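Local coordinates for nuclear inclusion protein A (Tobacco vein mottling virus, PDB 3MMG) that probably cleaves peptide bonds as a 3C-type cysteine protease of the potyviral C4 family, with a chymotrypsin-like pair of beta-barrel domains, at residues Glu184-Ala188 with Thr189-Ala193; Ile208-Ser212 with Phe213-Glu217. The protein carries 3 engineered substitutions. One frame throughout, in Å; residues are numbered along the deposited sequence.

Contact 1. Residues Glu184-Ala188 with Thr189-Ala193; sequences EKFVA and TYLDA
The rings of F186 and Y190, four residues apart, lie nearly parallel, with planes at 28°, but are slid so far past each other that they barely overlap, their centroids 5.7 Å apart. The contact is made by F186 CD1 and Y190 CD1 at 3.7 Å, an oblique approach to the F186 ring, with F186 CE1 against Y190 CB. The Y190 ring also has the carbonyl oxygen F186 O at its edge, in the ring plane. F186 CE2 has L191 CD1 obliquely beside it at 4.1 Å; outside the helix, F100 packs edge-to-face with F186, and F182 also meets its ring. With CG anti to the backbone N (chi1 173°), the F186 ring comes back toward Y190 although its CB points away. These groups sit on helix 186-192, a short surface helix following strand 177-181 of the second barrel; its apolar side (F186, V187, L191) rests on F37, Y40, I42 and V84 of the first barrel. K185 occupies the N-cap position. Its carbonyl oxygen is gripped twice by T189: the backbone N of T189 lies 2.9 Å from K185 O, while T189 OG1 donates to K185 O over 2.7 Å from 33° out of the carbonyl plane. That hydroxyl stands beside its own backbone N and thus returns to the first turn. Y190 N continues the helical pattern to F186 O. At the C-terminal end the helix widens into a pi-type turn: V187 O accepts from L191 N and, in the straighter of the two bonds, from D192 N at 2.8 Å. The D192 carboxylate folds back over V187, OD1 lying 3.8 Å from V187 CG1, while K75 NZ bonds to the carbonyl oxygens of Y190 and A193.

Contact 2. Residues Ile208-Ser212 with Phe213-Glu217; sequences ISWGS and FTLVE
A type II' beta turn, W210 to F213, leads into strand 214-215, which pairs in parallel with a strand of the bound peptide. F213 N donates to W210 O at 2.9 Å, closing the turn. G211 takes the positive phi of the turn, 52°. The W210 indole lies between two aliphatic groups: L215 CB stands over one face of its six-membered ring, 4.0 Å from the centroid and 9° off the normal, a CH-pi contact, and I208 CG2 sits above the opposite face, toward the rim, 3.6 Å from the plane of the W210 indole. L215 CG, anti to the backbone N (chi1 176°), carries CD2 to W210 CZ2 at 3.6 Å. The F213 and W210 side chains cross at about a right angle, F213 CB lying obliquely 4.0 Å from W210 CE3. Beyond the turn, Y178 meets F213 edge-to-face, F139 meets the W210 ring, and S212 OG is bound to K134 NZ. One water joins G211 O to F213 O; a second bridges S212 O, 2.6 Å away, and T214 OG1. Direct bonding across the turn is thus a single backbone bond, backed by two water bridges; the indole is held between aliphatic groups on its faces, while the bond from W210 NE1 to A205 O should limit its rotation.

Both contacts are local and lie at the surface, their centres 26 Å apart and their nearest atoms about 12 Å apart. They come in series along the chain, contact 1 on helix 186-192 and contact 2 on the turn leading to strand 214-215, so they share no element. Contact 1 is held by bonds within one helix and buries F186 and L191 against the first barrel. Contact 2 relies more on apolar packing and water, with F213 its buried residue; it is built around W210, touches strand 163-171 of the second barrel and joins the bound peptide through its strand.

Contact 1. Residues Glu184-Ala188 with Thr189-Ala193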
ATOM      1  N   GLU A 184       2.750  13.443  -5.820  1.00 16.76           N
ATOM      2  CA  GLU A 184       3.899  14.314  -5.609  1.00 18.28           C
ATOM      3  C   GLU A 184       3.886  14.830  -4.173  1.00 17.49           C
ATOM      4  O   GLU A 184       2.812  15.082  -3.626  1.00 17.51           O
ATOM      5  CB  GLU A 184       3.801  15.513  -6.552  1.00 18.20           C
ATOM      6  CG  GLU A 184       5.126  16.231  -6.835  1.00 23.07           C
ATOM      7  CD  GLU A 184       4.952  17.461  -7.742  1.00 23.47           C
ATOM      8  OE1 GLU A 184       3.829  17.704  -8.253  1.00 31.11           O
ATOM      9  OE2 GLU A 184       5.946  18.197  -7.934  1.00 30.17           O
ATOM     10  N   LYS A 185       5.078  14.977  -3.587  1.00 17.76           N
ATOM     11  CA  LYS A 185       5.272  15.567  -2.249  1.00 17.76           C
ATOM     12  C   LYS A 185       4.419  14.863  -1.192  1.00 17.23           C
ATOM     13  O   LYS A 185       3.815  15.504  -0.312  1.00 16.76           O
ATOM     14  CB  LYS A 185       4.965  17.069  -2.304  1.00 18.96           C
ATOM     15  CG  LYS A 185       5.964  17.813  -3.168  1.00 20.71           C
ATOM     16  CD  LYS A 185       5.645  19.280  -3.293  1.00 26.70           C
ATOM     17  CE  LYS A 185       6.641  19.940  -4.240  1.00 29.13           C
ATOM     18  NZ  LYS A 185       6.115  21.243  -4.757  1.00 30.45           N
ATOM     19  N   PHE A 186       4.370  13.535  -1.289  1.00 15.36           N
ATOM     20  CA  PHE A 186       3.500  12.749  -0.437  1.00 14.89           C
ATOM     21  C   PHE A 186       3.806  12.917   1.060  1.00 14.80           C
ATOM     22  O   PHE A 186       2.892  13.184   1.846  1.00 15.57           O
ATOM     23  CB  PHE A 186       3.571  11.261  -0.829  1.00 13.54           C
ATOM     24  CG  PHE A 186       2.829  10.357   0.109  1.00 14.71           C
ATOM     25  CD1 PHE A 186       1.444  10.445   0.227  1.00 13.23           C
ATOM     26  CD2 PHE A 186       3.517   9.407   0.878  1.00 12.46           C
ATOM     27  CE1 PHE A 186       0.755   9.599   1.103  1.00 13.74           C
ATOM     28  CE2 PHE A 186       2.834   8.565   1.743  1.00 13.10           C
ATOM     29  CZ  PHE A 186       1.459   8.661   1.859  1.00 13.93           C
ATOM     30  N   VAL A 187       5.069  12.714   1.442  1.00 15.41           N
ATOM     31  CA  VAL A 187       5.493  12.836   2.860  1.00 16.12           C
ATOM     32  C   VAL A 187       5.169  14.235   3.432  1.00 17.26           C
ATOM     33  O   VAL A 187       4.500  14.360   4.465  1.00 18.17           O
ATOM     34  CB  VAL A 187       6.983  12.463   3.023  1.00 15.87           C
ATOM     35  CG1 VAL A 187       7.468  12.687   4.474  1.00 15.98           C
ATOM     36  CG2 VAL A 187       7.188  11.009   2.603  1.00 14.32           C
ATOM     37  N   ALA A 188       5.598  15.278   2.718  1.00 18.17           N
ATOM     38  CA  ALA A 188       5.357  16.664   3.129  1.00 19.59           C
ATOM     39  C   ALA A 188       3.870  16.974   3.292  1.00 20.18           C
ATOM     40  O   ALA A 188       3.459  17.539   4.306  1.00 21.87           O
ATOM     41  CB  ALA A 188       6.012  17.634   2.143  1.00 18.95           C
ATOM     42  N   THR A 189       3.069  16.570   2.312  1.00 20.64           N
ATOM     43  CA  THR A 189       1.643  16.899   2.253  1.00 21.22           C
ATOM     44  C   THR A 189       0.755  16.075   3.179  1.00 22.01           C
ATOM     45  O   THR A 189      -0.194  16.611   3.763  1.00 22.85           O
ATOM     46  CB  THR A 189       1.106  16.772   0.808  1.00 21.14           C
ATOM     47  OG1 THR A 189       1.955  17.509  -0.072  1.00 21.39           O
ATOM     48  CG2 THR A 189      -0.331  17.288   0.687  1.00 21.94           C
ATOM     49  N   TYR A 190       1.037  14.781   3.301  1.00 21.53           N
ATOM     50  CA  TYR A 190       0.138  13.881   4.014  1.00 22.05           C
ATOM     51  C   TYR A 190       0.676  13.430   5.379  1.00 22.47           C
ATOM     52  O   TYR A 190      -0.099  13.195   6.310  1.00 23.79           O
ATOM     53  CB  TYR A 190      -0.245  12.679   3.146  1.00 21.66           C
ATOM     54  CG  TYR A 190      -1.146  13.057   1.994  1.00 20.47           C
ATOM     55  CD1 TYR A 190      -0.610  13.519   0.782  1.00 18.96           C
ATOM     56  CD2 TYR A 190      -2.534  12.997   2.133  1.00 20.35           C
ATOM     57  CE1 TYR A 190      -1.440  13.895  -0.270  1.00 18.81           C
ATOM     58  CE2 TYR A 190      -3.366  13.366   1.101  1.00 20.53           C
ATOM     59  CZ  TYR A 190      -2.822  13.813  -0.100  1.00 20.86           C
ATOM     60  OH  TYR A 190      -3.685  14.181  -1.121  1.00 21.73           O
ATOM     61  N   LEU A 191       1.993  13.326   5.510  1.00 22.27           N
ATOM     62  CA  LEU A 191       2.555  12.831   6.766  1.00 22.37           C
ATOM     63  C   LEU A 191       3.031  13.963   7.674  1.00 23.22           C
ATOM     64  O   LEU A 191       2.707  13.977   8.863  1.00 24.62           O
ATOM     65  CB  LEU A 191       3.664  11.792   6.524  1.00 21.75           C
ATOM     66  CG  LEU A 191       3.319  10.675   5.518  1.00 20.79           C
ATOM     67  CD1 LEU A 191       4.409   9.618   5.423  1.00 20.77           C
ATOM     68  CD2 LEU A 191       2.000  10.038   5.896  1.00 18.54           C
ATOM     69  N   ASP A 192       3.791  14.902   7.124  1.00 24.69           N
ATOM     70  CA  ASP A 192       4.396  15.970   7.926  1.00 25.90           C
ATOM     71  C   ASP A 192       3.334  16.985   8.336  1.00 27.18           C
ATOM     72  O   ASP A 192       3.457  17.636   9.380  1.00 27.54           O
ATOM     73  CB  ASP A 192       5.526  16.668   7.156  1.00 26.03           C
ATOM     74  CG  ASP A 192       6.770  15.790   6.982  1.00 27.07           C
ATOM     75  OD1 ASP A 192       6.888  14.748   7.652  1.00 26.11           O
ATOM     76  OD2 ASP A 192       7.651  16.142   6.164  1.00 29.07           O
ATOM     77  N   ALA A 193       2.283  17.095   7.525  1.00 28.29           N
ATOM     78  CA  ALA A 193       1.240  18.106   7.712  1.00 30.05           C
ATOM     79  C   ALA A 193       0.345  17.834   8.917  1.00 31.34           C
ATOM     80  O   ALA A 193      -0.266  16.760   9.031  1.00 32.06           O
ATOM     81  CB  ALA A 193       0.406  18.246   6.450  1.00 29.72           C
TER

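Contact 2. Residues Ile208-Ser212 with Phe213-Glu217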
ATOM      1  N   ILE A 208     -13.059   7.445  -5.665  1.00 17.90           N
ATOM      2  CA  ILE A 208     -11.813   7.087  -6.354  1.00 16.87           C
ATOM      3  C   ILE A 208     -12.031   7.318  -7.852  1.00 16.38           C
ATOM      4  O   ILE A 208     -13.134   7.099  -8.346  1.00 15.94           O
ATOM      5  CB  ILE A 208     -11.413   5.628  -6.015  1.00 16.70           C
ATOM      6  CG1 ILE A 208     -10.910   5.579  -4.563  1.00 16.92           C
ATOM      7  CG2 ILE A 208     -10.370   5.079  -6.994  1.00 17.25           C
ATOM      8  CD1 ILE A 208     -10.963   4.217  -3.932  1.00 14.96           C
ATOM      9  N   SER A 209     -10.997   7.788  -8.541  1.00 15.72           N
ATOM     10  CA  SER A 209     -11.047   8.008 -10.002  1.00 15.99           C
ATOM     11  C   SER A 209     -10.819   6.683 -10.736  1.00 16.34           C
ATOM     12  O   SER A 209      -9.776   6.037 -10.543  1.00 15.28           O
ATOM     13  CB  SER A 209      -9.990   9.039 -10.419  1.00 16.42           C
ATOM     14  OG  SER A 209     -10.329  10.365 -10.009  1.00 18.94           O
ATOM     15  N   TRP A 210     -11.786   6.279 -11.578  1.00 14.76           N
ATOM     16  CA  TRP A 210     -11.772   4.951 -12.210  1.00 15.94           C
ATOM     17  C   TRP A 210     -11.475   4.955 -13.712  1.00 16.45           C
ATOM     18  O   TRP A 210     -11.194   3.904 -14.289  1.00 16.53           O
ATOM     19  CB  TRP A 210     -13.096   4.195 -11.955  1.00 15.67           C
ATOM     20  CG  TRP A 210     -13.252   3.862 -10.514  1.00 14.75           C
ATOM     21  CD1 TRP A 210     -14.049   4.495  -9.613  1.00 14.96           C
ATOM     22  CD2 TRP A 210     -12.549   2.843  -9.795  1.00 15.14           C
ATOM     23  NE1 TRP A 210     -13.882   3.943  -8.357  1.00 15.99           N
ATOM     24  CE2 TRP A 210     -12.979   2.916  -8.442  1.00 15.58           C
ATOM     25  CE3 TRP A 210     -11.601   1.869 -10.160  1.00 15.48           C
ATOM     26  CZ2 TRP A 210     -12.495   2.054  -7.452  1.00 16.57           C
ATOM     27  CZ3 TRP A 210     -11.125   1.001  -9.191  1.00 15.71           C
ATOM     28  CH2 TRP A 210     -11.558   1.110  -7.836  1.00 15.33           C
ATOM     29  N   GLY A 211     -11.513   6.129 -14.331  1.00 17.45           N
ATOM     30  CA  GLY A 211     -11.314   6.217 -15.779  1.00 19.31           C
ATOM     31  C   GLY A 211     -12.274   5.247 -16.445  1.00 20.48           C
ATOM     32  O   GLY A 211     -13.476   5.255 -16.148  1.00 21.08           O
ATOM     33  N   SER A 212     -11.746   4.382 -17.307  1.00 21.11           N
ATOM     34  CA  SER A 212     -12.585   3.427 -18.027  1.00 21.80           C
ATOM     35  C   SER A 212     -12.781   2.093 -17.310  1.00 21.25           C
ATOM     36  O   SER A 212     -13.391   1.176 -17.871  1.00 21.52           O
ATOM     37  CB  SER A 212     -12.056   3.212 -19.456  1.00 22.81           C
ATOM     38  OG  SER A 212     -10.886   2.409 -19.453  1.00 25.21           O
ATOM     39  N   PHE A 213     -12.280   1.961 -16.080  1.00 19.77           N
ATOM     40  CA  PHE A 213     -12.532   0.742 -15.293  1.00 19.34           C
ATOM     41  C   PHE A 213     -13.972   0.697 -14.770  1.00 19.41           C
ATOM     42  O   PHE A 213     -14.534   1.730 -14.430  1.00 20.47           O
ATOM     43  CB  PHE A 213     -11.667   0.719 -14.035  1.00 17.74           C
ATOM     44  CG  PHE A 213     -10.222   0.420 -14.268  1.00 18.42           C
ATOM     45  CD1 PHE A 213      -9.255   1.093 -13.520  1.00 15.86           C
ATOM     46  CD2 PHE A 213      -9.820  -0.543 -15.193  1.00 17.71           C
ATOM     47  CE1 PHE A 213      -7.897   0.820 -13.706  1.00 17.02           C
ATOM     48  CE2 PHE A 213      -8.472  -0.827 -15.390  1.00 19.10           C
ATOM     49  CZ  PHE A 213      -7.505  -0.143 -14.638  1.00 17.56           C
ATOM     50  N   THR A 214     -14.527  -0.503 -14.671  1.00 19.92           N
ATOM     51  CA  THR A 214     -15.737  -0.765 -13.887  1.00 20.82           C
ATOM     52  C   THR A 214     -15.333  -1.613 -12.674  1.00 20.73           C
ATOM     53  O   THR A 214     -14.912  -2.750 -12.829  1.00 20.27           O
ATOM     54  CB  THR A 214     -16.777  -1.568 -14.708  1.00 20.96           C
ATOM     55  OG1 THR A 214     -17.050  -0.892 -15.940  1.00 23.78           O
ATOM     56  CG2 THR A 214     -18.069  -1.736 -13.926  1.00 22.98           C
ATOM     57  N   LEU A 215     -15.447  -1.049 -11.476  1.00 21.63           N
ATOM     58  CA  LEU A 215     -15.157  -1.797 -10.249  1.00 22.47           C
ATOM     59  C   LEU A 215     -16.284  -2.754  -9.882  1.00 24.04           C
ATOM     60  O   LEU A 215     -17.444  -2.340  -9.756  1.00 24.38           O
ATOM     61  CB  LEU A 215     -14.906  -0.853  -9.068  1.00 21.86           C
ATOM     62  CG  LEU A 215     -14.681  -1.560  -7.715  1.00 19.77           C
ATOM     63  CD1 LEU A 215     -13.345  -2.308  -7.682  1.00 18.69           C
ATOM     64  CD2 LEU A 215     -14.779  -0.571  -6.582  1.00 21.17           C
ATOM     65  N   VAL A 216     -15.929  -4.019  -9.698  1.00 25.17           N
ATOM     66  CA  VAL A 216     -16.884  -5.038  -9.253  1.00 26.75           C
ATOM     67  C   VAL A 216     -16.645  -5.334  -7.772  1.00 28.20           C
ATOM     68  O   VAL A 216     -15.626  -5.927  -7.391  1.00 28.14           O
ATOM     69  CB  VAL A 216     -16.796  -6.304 -10.129  1.00 27.05           C
ATOM     70  CG1 VAL A 216     -17.876  -7.320  -9.745  1.00 27.37           C
ATOM     71  CG2 VAL A 216     -16.917  -5.917 -11.620  1.00 26.18           C
ATOM     72  N   GLU A 217     -17.596  -4.906  -6.946  1.00 30.06           N
ATOM     73  CA  GLU A 217     -17.441  -4.963  -5.491  1.00 31.67           C
ATOM     74  C   GLU A 217     -18.481  -5.848  -4.834  1.00 32.01           C
ATOM     75  O   GLU A 217     -19.439  -5.351  -4.248  1.00 33.33           O
ATOM     76  CB  GLU A 217     -17.523  -3.557  -4.922  1.00 32.03           C
ATOM     77  CG  GLU A 217     -16.175  -2.938  -4.671  1.00 34.03           C
ATOM     78  CD  GLU A 217     -15.654  -3.277  -3.298  1.00 36.21           C
ATOM     79  OE1 GLU A 217     -14.931  -4.298  -3.169  1.00 33.51           O
ATOM     80  OE2 GLU A 217     -15.994  -2.523  -2.353  1.00 38.03           O
TER
HETATM   81  O   HOH W   1     -15.724   3.696 -16.270  1.00 43.41           O
HETATM   82  O   HOH W   2     -15.635  -0.163 -18.064  1.00 37.36           O